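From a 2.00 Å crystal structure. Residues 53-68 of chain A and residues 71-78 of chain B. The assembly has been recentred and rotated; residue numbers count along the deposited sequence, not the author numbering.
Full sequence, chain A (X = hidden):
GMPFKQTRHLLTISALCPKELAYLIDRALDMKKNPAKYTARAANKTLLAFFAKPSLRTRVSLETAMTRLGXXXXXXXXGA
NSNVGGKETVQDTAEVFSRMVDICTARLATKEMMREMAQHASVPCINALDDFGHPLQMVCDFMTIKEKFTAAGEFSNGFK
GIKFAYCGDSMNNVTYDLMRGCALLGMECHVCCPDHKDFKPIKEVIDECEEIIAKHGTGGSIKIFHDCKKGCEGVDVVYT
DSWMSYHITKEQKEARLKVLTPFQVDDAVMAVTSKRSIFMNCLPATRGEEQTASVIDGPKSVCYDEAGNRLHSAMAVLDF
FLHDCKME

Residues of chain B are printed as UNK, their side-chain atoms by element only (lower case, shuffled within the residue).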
# COMPACT_ATOMS: atom_id res chain seq x y z
N LYS A 53 12.36 -0.53 8.93
CA LYS A 53 13.33 -0.14 7.91
C LYS A 53 13.03 -0.98 6.66
O LYS A 53 12.79 -2.19 6.74
CB LYS A 53 14.77 -0.30 8.45
CG LYS A 53 15.76 -0.86 7.46
CD LYS A 53 17.20 -0.66 7.91
CE LYS A 53 18.18 -1.17 6.87
NZ LYS A 53 17.56 -1.24 5.51
N PRO A 54 13.07 -0.29 5.48
CA PRO A 54 12.78 -0.94 4.19
C PRO A 54 13.73 -2.09 3.85
O PRO A 54 14.93 -2.05 4.13
CB PRO A 54 12.98 0.16 3.13
CG PRO A 54 12.76 1.44 3.84
CD PRO A 54 12.58 1.09 5.30
N SER A 55 13.13 -3.12 3.23
CA SER A 55 13.92 -4.12 2.55
C SER A 55 13.08 -4.42 1.34
O SER A 55 11.98 -4.97 1.47
CB SER A 55 14.07 -5.41 3.37
OG SER A 55 14.49 -6.52 2.56
N LEU A 56 13.61 -4.05 0.19
CA LEU A 56 12.96 -4.28 -1.07
C LEU A 56 12.61 -5.74 -1.17
O LEU A 56 11.47 -6.07 -1.44
CB LEU A 56 13.89 -3.89 -2.22
CG LEU A 56 13.23 -4.04 -3.60
CD1 LEU A 56 13.17 -2.70 -4.30
CD2 LEU A 56 13.97 -5.07 -4.40
N ARG A 57 13.60 -6.61 -0.95
CA ARG A 57 13.43 -8.06 -1.00
C ARG A 57 12.29 -8.53 -0.13
O ARG A 57 11.43 -9.30 -0.57
CB ARG A 57 14.69 -8.79 -0.53
CG ARG A 57 15.62 -9.24 -1.64
CD ARG A 57 17.02 -9.27 -1.05
NE ARG A 57 17.85 -8.24 -1.64
CZ ARG A 57 17.80 -6.94 -1.34
NH1 ARG A 57 16.94 -6.46 -0.45
NH2 ARG A 57 18.61 -6.11 -1.98
N THR A 58 12.29 -8.09 1.13
CA THR A 58 11.31 -8.60 2.09
C THR A 58 9.94 -8.04 1.71
O THR A 58 8.98 -8.80 1.60
CB THR A 58 11.73 -8.35 3.56
OG1 THR A 58 12.96 -9.05 3.81
CG2 THR A 58 10.68 -8.85 4.55
N ARG A 59 9.86 -6.75 1.47
CA ARG A 59 8.59 -6.13 1.17
C ARG A 59 7.96 -6.64 -0.12
O ARG A 59 6.76 -6.93 -0.16
CB ARG A 59 8.73 -4.62 1.07
CG ARG A 59 7.48 -3.94 1.56
CD ARG A 59 6.71 -3.32 0.44
NE ARG A 59 7.09 -1.94 0.34
CZ ARG A 59 6.28 -0.94 -0.01
NH1 ARG A 59 5.00 -1.15 -0.29
NH2 ARG A 59 6.79 0.27 -0.07
N VAL A 60 8.75 -6.75 -1.18
CA VAL A 60 8.16 -7.13 -2.48
C VAL A 60 7.73 -8.58 -2.43
O VAL A 60 6.73 -8.97 -3.04
CB VAL A 60 9.15 -6.87 -3.68
CG1 VAL A 60 8.82 -7.71 -4.92
CG2 VAL A 60 9.19 -5.40 -4.04
N SER A 61 8.52 -9.42 -1.75
CA SER A 61 8.20 -10.87 -1.77
C SER A 61 6.92 -11.15 -0.96
O SER A 61 6.11 -12.00 -1.32
CB SER A 61 9.37 -11.74 -1.25
OG SER A 61 9.72 -11.41 0.07
N LEU A 62 6.78 -10.42 0.14
CA LEU A 62 5.64 -10.51 1.06
C LEU A 62 4.34 -10.03 0.41
O LEU A 62 3.33 -10.73 0.47
CB LEU A 62 5.94 -9.63 2.31
CG LEU A 62 6.25 -10.34 3.63
CD1 LEU A 62 6.65 -11.79 3.46
CD2 LEU A 62 7.20 -9.59 4.55
N GLU A 63 4.40 -8.85 -0.21
CA GLU A 63 3.25 -8.20 -0.82
C GLU A 63 2.81 -9.03 -2.06
O GLU A 63 1.63 -9.28 -2.28
CB GLU A 63 3.60 -6.73 -1.17
CG GLU A 63 2.55 -5.71 -0.65
CD GLU A 63 2.97 -4.26 -0.70
OE1 GLU A 63 4.08 -3.89 -0.20
OE2 GLU A 63 2.15 -3.45 -1.20
N THR A 64 3.79 -9.47 -2.86
CA THR A 64 3.55 -10.31 -4.02
C THR A 64 3.03 -11.69 -3.63
O THR A 64 2.14 -12.24 -4.32
CB THR A 64 4.85 -10.43 -4.88
OG1 THR A 64 5.28 -9.14 -5.20
CG2 THR A 64 4.57 -11.16 -6.24
N ALA A 65 3.57 -12.25 -2.53
CA ALA A 65 3.17 -13.59 -2.08
C ALA A 65 1.70 -13.58 -1.81
O ALA A 65 0.99 -14.47 -2.27
CB ALA A 65 3.95 -14.04 -0.84
N MET A 66 1.21 -12.52 -1.16
CA MET A 66 -0.21 -12.48 -0.79
C MET A 66 -1.09 -12.35 -1.98
O MET A 66 -2.11 -13.00 -2.06
CB MET A 66 -0.54 -11.39 0.23
CG MET A 66 0.08 -11.58 1.63
SD MET A 66 -0.54 -13.02 2.55
CE MET A 66 -2.23 -12.52 2.71
N THR A 67 -0.70 -11.51 -2.94
CA THR A 67 -1.45 -11.38 -4.21
C THR A 67 -1.54 -12.72 -4.92
O THR A 67 -2.58 -13.08 -5.49
CB THR A 67 -0.79 -10.35 -5.13
OG1 THR A 67 -0.72 -9.10 -4.42
CG2 THR A 67 -1.59 -10.15 -6.43
N ARG A 68 -0.46 -13.48 -4.89
CA ARG A 68 -0.43 -14.78 -5.61
C ARG A 68 -1.32 -15.85 -5.00
O ARG A 68 -1.68 -16.82 -5.67
CB ARG A 68 0.99 -15.27 -5.76
CG ARG A 68 1.72 -14.48 -6.85
CD ARG A 68 3.19 -14.81 -6.88
NE ARG A 68 3.50 -16.08 -7.55
CZ ARG A 68 3.91 -16.20 -8.82
NH1 ARG A 68 4.03 -15.13 -9.58
NH2 ARG A 68 4.18 -17.41 -9.32
N UNK B 71 -5.70 -7.55 -10.00
CA UNK B 71 -4.35 -7.82 -9.55
C UNK B 71 -4.06 -6.76 -8.50
O UNK B 71 -5.00 -6.27 -7.85
N UNK B 72 -2.80 -6.40 -8.35
CA UNK B 72 -2.38 -5.52 -7.22
C UNK B 72 -1.15 -4.73 -7.61
O UNK B 72 -0.30 -5.27 -8.30
c UNK B 72 -2.62 -4.65 -4.10
c UNK B 72 -0.63 -4.53 -3.16
c UNK B 72 -1.80 -5.49 -4.77
n UNK B 72 -0.56 -5.38 -4.17
n UNK B 72 -1.87 -4.07 -3.10
c UNK B 72 -2.04 -6.34 -5.98
N UNK B 73 -1.06 -3.47 -7.15
CA UNK B 73 0.13 -2.66 -7.34
C UNK B 73 0.77 -2.38 -5.99
O UNK B 73 0.08 -2.00 -5.04
c UNK B 73 -0.23 -1.29 -8.01
N UNK B 74 2.08 -2.57 -5.94
CA UNK B 74 2.89 -2.23 -4.80
C UNK B 74 3.35 -0.78 -4.98
O UNK B 74 4.08 -0.45 -5.90
c UNK B 74 5.02 -2.63 -3.57
c UNK B 74 4.91 -5.57 -4.51
c UNK B 74 3.71 -4.56 -4.48
c UNK B 74 4.12 -3.10 -4.71
N UNK B 75 2.91 0.08 -4.09
CA UNK B 75 3.37 1.43 -4.13
C UNK B 75 4.75 1.47 -3.43
O UNK B 75 4.89 1.30 -2.19
c UNK B 75 3.26 4.54 -4.22
c UNK B 75 3.84 5.79 -3.97
c UNK B 75 3.15 4.10 -1.87
c UNK B 75 2.34 2.33 -3.48
o UNK B 75 4.63 7.44 -2.42
c UNK B 75 4.07 6.18 -2.66
c UNK B 75 2.92 3.69 -3.19
c UNK B 75 3.73 5.34 -1.59
N UNK B 76 5.85 1.62 -4.26
CA UNK B 76 7.18 1.64 -3.63
C UNK B 76 7.83 3.03 -3.66
O UNK B 76 8.43 3.43 -4.65
c UNK B 76 9.18 0.13 -3.34
c UNK B 76 9.28 -1.17 -2.83
o UNK B 76 12.36 -0.91 -0.82
c UNK B 76 11.31 -0.57 -1.65
c UNK B 76 8.07 0.58 -4.25
c UNK B 76 11.24 0.71 -2.16
c UNK B 76 10.18 1.05 -3.00
c UNK B 76 10.34 -1.53 -1.98
N UNK B 77 7.77 3.73 -2.53
CA UNK B 77 8.22 5.10 -2.44
C UNK B 77 9.74 5.15 -2.26
O UNK B 77 10.31 4.38 -1.48
o UNK B 77 6.42 3.13 0.04
c UNK B 77 7.48 5.82 -1.31
c UNK B 77 6.61 4.24 0.62
o UNK B 77 5.96 4.59 1.65
c UNK B 77 7.73 5.21 0.10
N UNK B 78 10.41 6.03 -2.99
CA UNK B 78 11.87 6.10 -2.89
C UNK B 78 12.39 7.30 -2.12
O UNK B 78 12.15 8.43 -2.50
c UNK B 78 12.26 4.70 -4.96
c UNK B 78 12.50 6.03 -4.28
c UNK B 78 12.78 4.80 -6.37
c UNK B 78 12.99 3.62 -4.14
O HOH W 1 10.69 -2.17 1.32
O HOH W 2 1.25 -7.48 -4.66

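Position 71 of chain B has backbone atoms and no side-chain atom. It lies just before the strand and reaches no atom of chain A closely. The residue is B:Gly71.

Position 72 begins the strand. Its side chain is one carbon followed by a five-membered ring of three carbons and two nitrogens. The first carbon lies near A:Thr67 OG1, and a ring carbon lies near A:Glu63 OE2. That ring belongs to histidine alone, so this is B:His72. Its CA-to-CB bond points toward the helix of chain A, and B:His72 CB lies 3.4 Å from A:Thr67 OG1. A:Glu63 OE2 meets the ring at its edge, 3.6 Å from B:His72 CE1. Water 2 donates a weak hydrogen bond to A:Glu63 O (3.0 Å from the water O) and accepts one from B:His72 ND1 (2.8 Å from the water O). The same water O is hydrogen-bonded to A:Thr67 OG1 at 2.6 Å, so it ties the ring to the helix.

Position 73 carries a single carbon. It points away from chain A and touches nothing there. The residue is B:Ala73.

Position 74 has four side-chain carbons, forked at the first, with one arm two carbons long. The carbon at the end of the longer arm lies near A:Thr64 OG1. This is isoleucine, B:Ile74. Its CA-to-CB bond points toward the helix, and the residue is buried. B:Ile74 CD1 lies 3.7 Å from A:Thr64 OG1 and 4.3 Å from A:Val60 CG2. B:Ile74 CG2 lies 3.6 Å from A:Arg59 NH1.

Position 75 has one carbon, then a six-carbon ring bearing one oxygen. Its side chain stays more than 5 Å from chain A. The residue is B:Tyr75. Its backbone takes part: B:Tyr75 O accepts weak hydrogen bonds from A:Arg59 NH2 (3.0 Å) and A:Arg59 NH1 (3.1 Å).

Position 76 has the same build, a six-carbon ring with one oxygen. That oxygen lies near A:Leu56 CA. The residue is B:Tyr76. Its CA-to-CB bond points sideways, but the end comes nearer. B:Tyr76 OH lies 3.4 Å from A:Leu56 CA. A:Leu56 CD1 makes an off-centre CH-pi contact, 4.2 Å from the ring centroid of B:Tyr76. The A:Arg59 guanidinium lies over one face of the ring. Water 1 is hydrogen-bonded to B:Tyr76 OH at 3.0 Å and accepts a weak bond from A:Ser55 N at 3.2 Å, both measured to the water O.

Position 77 has three carbons, the third carrying two oxygens. One oxygen reaches A:Arg59. The unbranched chain with its carboxylate is glutamate, B:Glu77. B:Glu77 OE2 forms a salt bridge with A:Arg59 NH2 at 2.9 Å.

Position 78 has four carbons forked at the second. It is exposed and makes no contact with chain A. The residue is B:Leu78.

The strand runs nearly antiparallel to the helix, with axes 9.4 Å apart at closest approach. A:Arg59 is the polar centre, bonding to the backbone at 75 and the carboxylate at 77. Around it, B:Ile74 packs on A:Val60 and A:Thr64, and B:Tyr76 packs on A:Leu56. Waters join the two chains near both ends of the contact.

Chain B 71-78: GHAIYYEL
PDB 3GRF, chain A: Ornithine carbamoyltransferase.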